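Local coordinates for lectin (Griffonia simplicifolia, PDB 1HQL), which binds carbohydrate, here a galactose-terminated xenograft antigen, in a site organised by neighbouring calcium and manganese ions, at residues Gly50-Tyr54 with Arg213-Ala218; Asn122-Ala126 with Met204-Pro209. One frame throughout, in Å; residues are numbered along the deposited sequence.

Contact 1 (Gly50-Tyr54 with Arg213-Ala218)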
ATOM      1  N   GLY B  50       7.847 -24.116  15.917  1.00 25.80           N
ATOM      2  CA  GLY B  50       8.000 -24.151  14.480  1.00 26.07           C
ATOM      3  C   GLY B  50       8.926 -23.046  14.001  1.00 27.51           C
ATOM      4  O   GLY B  50       9.034 -22.005  14.625  1.00 26.78           O
ATOM      5  N   ARG B  51       9.605 -23.274  12.886  1.00 27.19           N
ATOM      6  CA  ARG B  51      10.507 -22.265  12.350  1.00 26.65           C
ATOM      7  C   ARG B  51      10.419 -22.283  10.836  1.00 28.35           C
ATOM      8  O   ARG B  51      10.108 -23.309  10.242  1.00 28.18           O
ATOM      9  CB  ARG B  51      11.936 -22.550  12.791  1.00 25.55           C
ATOM     10  CG  ARG B  51      12.023 -23.000  14.251  1.00 26.41           C
ATOM     11  CD  ARG B  51      13.390 -22.831  14.849  1.00 29.45           C
ATOM     12  NE  ARG B  51      14.433 -23.476  14.062  1.00 30.08           N
ATOM     13  CZ  ARG B  51      15.705 -23.550  14.436  1.00 31.08           C
ATOM     14  NH1 ARG B  51      16.087 -23.027  15.589  1.00 30.32           N
ATOM     15  NH2 ARG B  51      16.594 -24.137  13.647  1.00 32.55           N
ATOM     16  N   ALA B  52      10.633 -21.123  10.227  1.00 28.34           N
ATOM     17  CA  ALA B  52      10.627 -20.996   8.784  1.00 29.06           C
ATOM     18  C   ALA B  52      11.964 -20.362   8.447  1.00 31.08           C
ATOM     19  O   ALA B  52      12.199 -19.193   8.754  1.00 32.05           O
ATOM     20  CB  ALA B  52       9.469 -20.101   8.329  1.00 28.60           C
ATOM     21  N   LEU B  53      12.843 -21.151   7.837  1.00 33.17           N
ATOM     22  CA  LEU B  53      14.167 -20.684   7.455  1.00 33.58           C
ATOM     23  C   LEU B  53      14.258 -20.531   5.951  1.00 33.52           C
ATOM     24  O   LEU B  53      13.705 -21.335   5.213  1.00 34.67           O
ATOM     25  CB  LEU B  53      15.243 -21.675   7.904  1.00 35.34           C
ATOM     26  CG  LEU B  53      15.470 -21.879   9.400  1.00 36.66           C
ATOM     27  CD1 LEU B  53      14.311 -22.658   9.990  1.00 39.73           C
ATOM     28  CD2 LEU B  53      16.773 -22.626   9.614  1.00 38.72           C
ATOM     29  N   TYR B  54      14.959 -19.500   5.498  1.00 32.66           N
ATOM     30  CA  TYR B  54      15.138 -19.289   4.066  1.00 33.89           C
ATOM     31  C   TYR B  54      16.137 -20.351   3.593  1.00 32.90           C
ATOM     32  O   TYR B  54      17.126 -20.615   4.272  1.00 29.80           O
ATOM     33  CB  TYR B  54      15.678 -17.876   3.792  1.00 33.39           C
ATOM     34  CG  TYR B  54      15.673 -17.505   2.330  1.00 36.40           C
ATOM     35  CD1 TYR B  54      14.487 -17.515   1.601  1.00 37.59           C
ATOM     36  CD2 TYR B  54      16.856 -17.181   1.661  1.00 37.90           C
ATOM     37  CE1 TYR B  54      14.470 -17.225   0.255  1.00 39.22           C
ATOM     38  CE2 TYR B  54      16.846 -16.883   0.291  1.00 37.96           C
ATOM     39  CZ  TYR B  54      15.643 -16.914  -0.396  1.00 40.12           C
ATOM     40  OH  TYR B  54      15.581 -16.655  -1.742  1.00 44.89           O
ATOM     41  N   ARG B 213      21.855 -19.465   8.166  1.00 31.86           N
ATOM     42  CA  ARG B 213      20.537 -19.331   7.571  1.00 31.16           C
ATOM     43  C   ARG B 213      19.760 -18.398   8.462  1.00 30.12           C
ATOM     44  O   ARG B 213      20.035 -18.294   9.656  1.00 30.14           O
ATOM     45  CB  ARG B 213      19.815 -20.674   7.489  1.00 32.71           C
ATOM     46  CG  ARG B 213      19.957 -21.330   6.128  1.00 34.65           C
ATOM     47  CD  ARG B 213      19.315 -22.699   6.087  1.00 34.94           C
ATOM     48  NE  ARG B 213      19.309 -23.242   4.734  1.00 36.60           N
ATOM     49  CZ  ARG B 213      19.291 -24.543   4.457  1.00 37.36           C
ATOM     50  NH1 ARG B 213      19.284 -25.426   5.445  1.00 36.69           N
ATOM     51  NH2 ARG B 213      19.264 -24.962   3.199  1.00 36.35           N
ATOM     52  N   VAL B 214      18.813 -17.677   7.877  1.00 29.51           N
ATOM     53  CA  VAL B 214      17.998 -16.764   8.663  1.00 27.98           C
ATOM     54  C   VAL B 214      16.584 -17.314   8.691  1.00 27.96           C
ATOM     55  O   VAL B 214      16.148 -17.978   7.750  1.00 29.49           O
ATOM     56  CB  VAL B 214      17.989 -15.321   8.076  1.00 26.16           C
ATOM     57  CG1 VAL B 214      19.388 -14.720   8.181  1.00 26.60           C
ATOM     58  CG2 VAL B 214      17.500 -15.332   6.630  1.00 20.62           C
ATOM     59  N   GLY B 215      15.868 -17.044   9.773  1.00 29.53           N
ATOM     60  CA  GLY B 215      14.509 -17.535   9.875  1.00 29.79           C
ATOM     61  C   GLY B 215      13.694 -16.872  10.963  1.00 30.00           C
ATOM     62  O   GLY B 215      14.153 -15.947  11.634  1.00 30.81           O
ATOM     63  N   ILE B 216      12.461 -17.339  11.115  1.00 28.27           N
ATOM     64  CA  ILE B 216      11.566 -16.822  12.132  1.00 29.99           C
ATOM     65  C   ILE B 216      11.055 -18.039  12.890  1.00 30.53           C
ATOM     66  O   ILE B 216      10.749 -19.084  12.300  1.00 29.68           O
ATOM     67  CB  ILE B 216      10.396 -16.003  11.518  1.00 30.09           C
ATOM     68  CG1 ILE B 216      10.955 -14.825  10.698  1.00 30.18           C
ATOM     69  CG2 ILE B 216       9.532 -15.443  12.635  1.00 28.18           C
ATOM     70  CD1 ILE B 216       9.906 -14.098   9.849  1.00 32.24           C
ATOM     71  N   SER B 217      10.966 -17.886  14.190  1.00 29.86           N
ATOM     72  CA  SER B 217      10.563 -18.978  15.068  1.00 30.29           C
ATOM     73  C   SER B 217       9.429 -18.550  15.992  1.00 30.65           C
ATOM     74  O   SER B 217       9.216 -17.349  16.204  1.00 31.46           O
ATOM     75  CB  SER B 217      11.757 -19.478  15.883  1.00 29.38           C
ATOM     76  OG  SER B 217      12.247 -18.466  16.745  1.00 37.94           O
ATOM     77  N   ALA B 218       8.702 -19.514  16.514  1.00 29.70           N
ATOM     78  CA  ALA B 218       7.615 -19.238  17.445  1.00 29.89           C
ATOM     79  C   ALA B 218       7.316 -20.529  18.204  1.00 29.35           C
ATOM     80  O   ALA B 218       7.580 -21.631  17.700  1.00 29.00           O
ATOM     81  CB  ALA B 218       6.378 -18.754  16.706  1.00 26.59           C
TER
HETATM   82  O   HOH W   1      18.722 -18.235   5.102  1.00 25.45           O
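Five backbone hydrogen bonds join the antiparallel strands Gly50-Tyr54 and Arg213-Ala218. Gly50 and Ala218 pair both ways: Gly50 N to Ala218 O and Ala218 N to Gly50 O are each 3.1 Å. Ala52 and Ile216 do the same, with Ala52 N to Ile216 O at 2.9 Å and Ile216 N to Ala52 O at 3.0 Å. Tyr54 N donates to Val214 O at 3.0 Å. The return bond is replaced by a water, which accepts from Val214 N (2.8 Å) and donates to Tyr54 O (3.0 Å). These are adjacent strands of the seven-stranded sheet of the legume lectin jelly roll. Arg51 and Leu53 turn their backbone polar groups to strand 20-24, bonding Gln23 and Ile21; on the other side Arg213, Gly215 and Ser217 bond Ala95, Phe93 and Ala91 of strand 89-95. Gly215 faces Leu53 with CA atoms 4.0 Å apart; a side chain there would clash with Ala52 O. Arg51 NH2 leads away to Ser99 OG, and Arg213 NE donates to Ser55 O.

Contact 2 (Asn122-Ala126 with Met204-Pro209); sequences NQVVA and MRQNLP
Val125 points its side chain toward 204-209 and overlaps Leu208. With chi1 t, Val125 CG2 packs 3.4 Å from Leu208 CD1, 4.0 Å from Met204 SD and 4.1 Å from Asn207 CB. Met204 chi1 and chi2 are both m; Leu208 is m, t. Asn122 and Val124 are extended, with a kink at Gln123 (phi/psi -140/74); the strand starts at Val125. Met204-Asn207 is a type I beta turn (Arg205 -56/-31, Gln206 -102/11), closed by Asn207 N to Met204 O at 2.9 Å; Leu208 N also donates to Met204 O, at 2.8 Å. Leu208 and Pro209 are extended. Gln123 CA is 5.6 Å from Leu208 CA. Leu208 CD2 sits 3.6 Å from Gln123 C, and Gln123 NE2 lies 3.6 Å from Pro209 CD. In this legume lectin domain, the loop from strand 195-201 of the other sheet to strand 211-219 of the seven-stranded sheet packs on the start of strand 125-130. Asn150 bonds Val124 N and Asn207 O. Leu208 also rests on Leu94 of strand 89-95, between strands 125-130 and 211-219.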
ATOM      1  N   ASN B 122      25.790 -23.055  22.307  1.00 40.62           N
ATOM      2  CA  ASN B 122      24.822 -22.681  21.277  1.00 37.30           C
ATOM      3  C   ASN B 122      25.401 -21.933  20.090  1.00 36.86           C
ATOM      4  O   ASN B 122      26.496 -21.387  20.146  1.00 33.87           O
ATOM      5  CB  ASN B 122      23.717 -21.820  21.879  1.00 35.99           C
ATOM      6  CG  ASN B 122      22.892 -22.565  22.893  1.00 35.89           C
ATOM      7  OD1 ASN B 122      22.215 -23.530  22.562  1.00 37.25           O
ATOM      8  ND2 ASN B 122      22.945 -22.123  24.137  1.00 35.51           N
ATOM      9  N   GLN B 123      24.629 -21.905  19.012  1.00 36.59           N
ATOM     10  CA  GLN B 123      25.018 -21.207  17.808  1.00 36.31           C
ATOM     11  C   GLN B 123      23.783 -20.517  17.259  1.00 36.33           C
ATOM     12  O   GLN B 123      23.202 -20.957  16.268  1.00 34.12           O
ATOM     13  CB  GLN B 123      25.580 -22.179  16.765  1.00 39.19           C
ATOM     14  CG  GLN B 123      27.006 -22.624  17.044  1.00 44.24           C
ATOM     15  CD  GLN B 123      27.551 -23.526  15.951  1.00 48.78           C
ATOM     16  OE1 GLN B 123      27.117 -24.669  15.801  1.00 53.26           O
ATOM     17  NE2 GLN B 123      28.496 -23.012  15.173  1.00 50.95           N
ATOM     18  N   VAL B 124      23.366 -19.441  17.914  1.00 34.79           N
ATOM     19  CA  VAL B 124      22.201 -18.725  17.437  1.00 32.92           C
ATOM     20  C   VAL B 124      22.136 -17.292  17.947  1.00 32.19           C
ATOM     21  O   VAL B 124      22.405 -17.011  19.118  1.00 30.27           O
ATOM     22  CB  VAL B 124      20.903 -19.486  17.809  1.00 34.58           C
ATOM     23  CG1 VAL B 124      20.815 -19.675  19.302  1.00 34.00           C
ATOM     24  CG2 VAL B 124      19.693 -18.742  17.290  1.00 34.97           C
ATOM     25  N   VAL B 125      21.816 -16.380  17.040  1.00 29.00           N
ATOM     26  CA  VAL B 125      21.677 -14.977  17.396  1.00 27.94           C
ATOM     27  C   VAL B 125      20.242 -14.640  17.013  1.00 28.38           C
ATOM     28  O   VAL B 125      19.778 -14.998  15.928  1.00 27.60           O
ATOM     29  CB  VAL B 125      22.678 -14.072  16.619  1.00 28.97           C
ATOM     30  CG1 VAL B 125      22.453 -12.613  16.990  1.00 24.50           C
ATOM     31  CG2 VAL B 125      24.140 -14.478  16.957  1.00 26.89           C
ATOM     32  N   ALA B 126      19.523 -13.971  17.904  1.00 28.57           N
ATOM     33  CA  ALA B 126      18.136 -13.653  17.616  1.00 27.33           C
ATOM     34  C   ALA B 126      17.596 -12.411  18.296  1.00 27.92           C
ATOM     35  O   ALA B 126      18.152 -11.919  19.276  1.00 26.03           O
ATOM     36  CB  ALA B 126      17.255 -14.842  17.997  1.00 25.22           C
ATOM     37  N   MET B 204      29.148 -11.083  15.181  1.00 39.87           N
ATOM     38  CA  MET B 204      28.715 -12.357  14.644  1.00 40.92           C
ATOM     39  C   MET B 204      29.857 -13.367  14.519  1.00 40.54           C
ATOM     40  O   MET B 204      29.642 -14.567  14.697  1.00 39.04           O
ATOM     41  CB  MET B 204      28.067 -12.140  13.274  1.00 40.70           C
ATOM     42  CG  MET B 204      26.843 -11.238  13.283  1.00 40.94           C
ATOM     43  SD  MET B 204      25.398 -11.914  14.127  1.00 40.90           S
ATOM     44  CE  MET B 204      24.201 -10.588  13.804  1.00 40.71           C
ATOM     45  N   ARG B 205      31.057 -12.872  14.214  1.00 41.59           N
ATOM     46  CA  ARG B 205      32.240 -13.717  14.035  1.00 44.01           C
ATOM     47  C   ARG B 205      32.567 -14.599  15.223  1.00 43.71           C
ATOM     48  O   ARG B 205      33.116 -15.688  15.068  1.00 44.81           O
ATOM     49  CB  ARG B 205      33.468 -12.862  13.706  1.00 44.77           C
ATOM     50  CG  ARG B 205      33.381 -12.114  12.385  1.00 46.24           C
ATOM     51  N   GLN B 206      32.248 -14.133  16.417  1.00 45.24           N
ATOM     52  CA  GLN B 206      32.532 -14.933  17.590  1.00 45.44           C
ATOM     53  C   GLN B 206      31.294 -15.631  18.128  1.00 44.12           C
ATOM     54  O   GLN B 206      31.332 -16.194  19.216  1.00 45.29           O
ATOM     55  OE1 GLN B 206      34.508 -11.767  19.927  1.00 60.51           O
ATOM     56  NE2 GLN B 206      36.390 -12.964  19.636  1.00 60.56           N
ATOM     57  N   ASN B 207      30.201 -15.621  17.366  1.00 40.44           N
ATOM     58  CA  ASN B 207      28.977 -16.267  17.829  1.00 38.88           C
ATOM     59  C   ASN B 207      28.328 -17.223  16.849  1.00 38.11           C
ATOM     60  O   ASN B 207      27.498 -18.056  17.238  1.00 39.12           O
ATOM     61  CB  ASN B 207      27.961 -15.204  18.233  1.00 37.05           C
ATOM     62  CG  ASN B 207      28.318 -14.547  19.530  1.00 36.98           C
ATOM     63  OD1 ASN B 207      28.362 -15.201  20.570  1.00 37.64           O
ATOM     64  ND2 ASN B 207      28.588 -13.251  19.483  1.00 34.77           N
ATOM     65  N   LEU B 208      28.719 -17.103  15.584  1.00 35.48           N
ATOM     66  CA  LEU B 208      28.158 -17.914  14.513  1.00 34.30           C
ATOM     67  C   LEU B 208      29.190 -18.273  13.443  1.00 32.17           C
ATOM     68  O   LEU B 208      30.183 -17.564  13.266  1.00 32.34           O
ATOM     69  CB  LEU B 208      27.017 -17.139  13.843  1.00 32.79           C
ATOM     70  CG  LEU B 208      25.771 -16.844  14.669  1.00 32.75           C
ATOM     71  CD1 LEU B 208      24.886 -15.835  13.942  1.00 30.00           C
ATOM     72  CD2 LEU B 208      25.034 -18.147  14.900  1.00 31.58           C
ATOM     73  N   PRO B 209      28.951 -19.365  12.699  1.00 31.52           N
ATOM     74  CA  PRO B 209      29.874 -19.789  11.635  1.00 32.77           C
ATOM     75  C   PRO B 209      29.793 -18.839  10.442  1.00 33.25           C
ATOM     76  O   PRO B 209      28.861 -18.036  10.341  1.00 34.39           O
ATOM     77  CB  PRO B 209      29.390 -21.191  11.298  1.00 31.82           C
ATOM     78  CG  PRO B 209      27.920 -21.109  11.551  1.00 31.27           C
ATOM     79  CD  PRO B 209      27.866 -20.349  12.865  1.00 31.59           C
TER

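Overall arrangement
Both contacts reach the seven-stranded sheet of the legume lectin fold, and their centres are about 15 Å apart. The centre of contact 1 lies about 7 Å from the centre of the chain. The centre of contact 2 lies about 14 Å from the centre of the chain. From the turn of contact 2 the chain runs directly into strand 211-219 of contact 1. Strand 125-130 goes on to the metal ligands Glu128 and Asp130. Trp132 and Asn134, just after it, bind calcium and also line the glycan pocket. The Ser217 side chain is about 7 Å from that of Glu128, and the Val124 side chain is about 13 Å from the manganese. The Ala218 side chain is about 11 Å from the bound galactose.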